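Local coordinates for protein apical membrane antigen 1 (Toxoplasma gondii, PDB 3ZLE) that may take part in host cell invasion by the parasite's sporozoites, this chain being the conserved ectoplasmic region of the antigen, at residues M19-I24 with C218-V223. Sequence-based numbering, arbitrary orientation.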
loop_
_atom_site.group_PDB
_atom_site.type_symbol
_atom_site.label_atom_id
_atom_site.label_comp_id
_atom_site.label_asym_id
_atom_site.label_seq_id
_atom_site.Cartn_x
_atom_site.Cartn_y
_atom_site.Cartn_z
ATOM N N MET A 19 2.446 -3.914 -17.019
ATOM C CA MET A 19 3.582 -4.458 -16.242
ATOM C C MET A 19 4.260 -3.353 -15.418
ATOM O O MET A 19 4.649 -3.558 -14.270
ATOM C CB MET A 19 4.597 -5.117 -17.209
ATOM C CG MET A 19 5.390 -6.276 -16.628
ATOM S SD MET A 19 4.376 -7.633 -15.987
ATOM C CE MET A 19 4.829 -7.530 -14.256
ATOM N N LYS A 20 4.437 -2.176 -16.025
ATOM C CA LYS A 20 5.121 -1.045 -15.332
ATOM C C LYS A 20 4.513 -0.808 -13.964
ATOM O O LYS A 20 5.197 -0.337 -13.038
ATOM C CB LYS A 20 4.956 0.246 -16.122
ATOM C CG LYS A 20 5.857 0.415 -17.308
ATOM C CD LYS A 20 5.591 1.781 -17.953
ATOM C CE LYS A 20 5.823 1.770 -19.466
ATOM N NZ LYS A 20 6.983 0.927 -19.899
ATOM N N ARG A 21 3.214 -1.035 -13.858
ATOM C CA ARG A 21 2.490 -0.688 -12.641
ATOM C C ARG A 21 3.114 -1.433 -11.475
ATOM O O ARG A 21 2.906 -1.065 -10.308
ATOM C CB ARG A 21 1.037 -1.133 -12.734
ATOM C CG ARG A 21 0.136 -0.458 -13.710
ATOM C CD ARG A 21 -1.264 -1.176 -13.602
ATOM N NE ARG A 21 -2.332 -0.569 -14.402
ATOM C CZ ARG A 21 -3.187 0.374 -13.941
ATOM N NH1 ARG A 21 -3.010 0.906 -12.744
ATOM N NH2 ARG A 21 -4.184 0.823 -14.713
ATOM N N PHE A 22 3.706 -2.587 -11.762
ATOM C CA PHE A 22 4.135 -3.478 -10.677
ATOM C C PHE A 22 5.603 -3.273 -10.327
ATOM O O PHE A 22 6.174 -3.973 -9.463
ATOM C CB PHE A 22 3.757 -4.964 -11.013
ATOM C CG PHE A 22 2.281 -5.156 -11.243
ATOM C CD1 PHE A 22 1.425 -5.269 -10.172
ATOM C CD2 PHE A 22 1.729 -4.994 -12.522
ATOM C CE1 PHE A 22 0.051 -5.300 -10.336
ATOM C CE2 PHE A 22 0.372 -5.084 -12.715
ATOM C CZ PHE A 22 -0.488 -5.171 -11.610
ATOM N N ASN A 23 6.217 -2.270 -10.955
ATOM C CA ASN A 23 7.572 -1.872 -10.567
ATOM C C ASN A 23 7.531 -0.889 -9.427
ATOM O O ASN A 23 7.656 0.321 -9.613
ATOM C CB ASN A 23 8.298 -1.263 -11.722
ATOM C CG ASN A 23 9.715 -0.937 -11.386
ATOM O OD1 ASN A 23 10.134 -1.018 -10.224
ATOM N ND2 ASN A 23 10.485 -0.610 -12.395
ATOM N N ILE A 24 7.253 -1.425 -8.261
ATOM C CA ILE A 24 6.951 -0.659 -7.055
ATOM C C ILE A 24 8.031 0.363 -6.570
ATOM O O ILE A 24 7.689 1.472 -6.105
ATOM C CB ILE A 24 6.543 -1.648 -5.940
ATOM C CG1 ILE A 24 5.121 -2.190 -6.256
ATOM C CG2 ILE A 24 6.581 -0.991 -4.560
ATOM C CD1 ILE A 24 4.536 -3.056 -5.138
ATOM N N CYS A 218 -0.258 2.952 -11.003
ATOM C CA CYS A 218 -0.042 2.241 -9.716
ATOM C C CYS A 218 -0.693 0.860 -9.673
ATOM O O CYS A 218 -1.667 0.579 -10.410
ATOM C CB CYS A 218 -0.577 3.064 -8.549
ATOM S SG CYS A 218 0.420 4.510 -8.079
ATOM N N PRO A 219 -0.169 -0.015 -8.824
ATOM C CA PRO A 219 -0.695 -1.382 -8.765
ATOM C C PRO A 219 -1.903 -1.480 -7.830
ATOM O O PRO A 219 -1.807 -2.028 -6.754
ATOM C CB PRO A 219 0.484 -2.171 -8.207
ATOM C CG PRO A 219 1.191 -1.195 -7.330
ATOM C CD PRO A 219 0.956 0.191 -7.891
ATOM N N ASN A 220 -3.009 -0.923 -8.251
ATOM C CA ASN A 220 -4.180 -0.757 -7.405
ATOM C C ASN A 220 -4.963 -1.988 -7.133
ATOM O O ASN A 220 -5.634 -2.046 -6.114
ATOM C CB ASN A 220 -5.101 0.284 -7.986
ATOM C CG ASN A 220 -4.363 1.470 -8.454
ATOM O OD1 ASN A 220 -3.604 2.074 -7.682
ATOM N ND2 ASN A 220 -4.523 1.811 -9.722
ATOM N N ASP A 221 -4.849 -3.003 -8.000
ATOM C CA ASP A 221 -5.671 -4.208 -7.904
ATOM C C ASP A 221 -4.899 -5.515 -8.004
ATOM O O ASP A 221 -3.791 -5.566 -8.550
ATOM C CB ASP A 221 -6.789 -4.164 -8.970
ATOM C CG ASP A 221 -7.574 -2.873 -8.931
ATOM O OD1 ASP A 221 -8.322 -2.672 -7.953
ATOM O OD2 ASP A 221 -7.458 -2.059 -9.881
ATOM N N ALA A 222 -5.465 -6.565 -7.413
ATOM C CA ALA A 222 -4.977 -7.942 -7.566
ATOM C C ALA A 222 -5.185 -8.348 -8.999
ATOM O O ALA A 222 -5.989 -7.765 -9.690
ATOM C CB ALA A 222 -5.753 -8.870 -6.633
ATOM N N VAL A 223 -4.366 -9.270 -9.502
ATOM C CA VAL A 223 -4.540 -9.659 -10.859
ATOM C C VAL A 223 -5.071 -11.101 -10.839
ATOM O O VAL A 223 -4.456 -11.975 -10.246
ATOM C CB VAL A 223 -3.220 -9.548 -11.651
ATOM C CG1 VAL A 223 -3.453 -9.957 -13.089
ATOM C CG2 VAL A 223 -2.684 -8.124 -11.583
#
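The Arg-21 chain, extended from CG to NE, carries its guanidinium to Cys-218, CB, CG and CD passing close to the backbone O, to which NH1 donates at 2.7 Å. That oxygen lies only 7° out of the guanidinium plane, so the bond is made at the edge of the group, although it is bent at the hydrogen (141°). NH1 has a second acceptor, Gln-215 O, in the helix that Cys-218 follows. The Asn-220 amide stands nearly perpendicular to the guanidinium; its ND2, like NH1 a donor, lies close without bonding to it and donates to Trp-214 O.

Pro-219 packs its CD 3.3 Å from Arg-21 O, and it and Phe-22 slide past each other in opposite directions, CB to CD1 3.8 Å. Phe-22 carries Arg-21 CB over one face, 3.9 Å above the plane and offset toward the rim. Its CZ touches Val-223 CG2 at 3.7 Å, the side chains crossing at a slant, while Ile-24 crosses Pro-219 at about a right angle.

This buried structural packing joins the type I turn Lys-20 to Asn-23, between helices 13-20 and 24-27, to the inverse gamma turn centred on Pro-219 within the AMA1 ectodomain. Cys-218, disulfide-bonded to Cys-50, follows helix 214-217. Phe-327 meets the Phe-22 ring edge-to-face, and strand 222-223 pairs in parallel with strand 344-345.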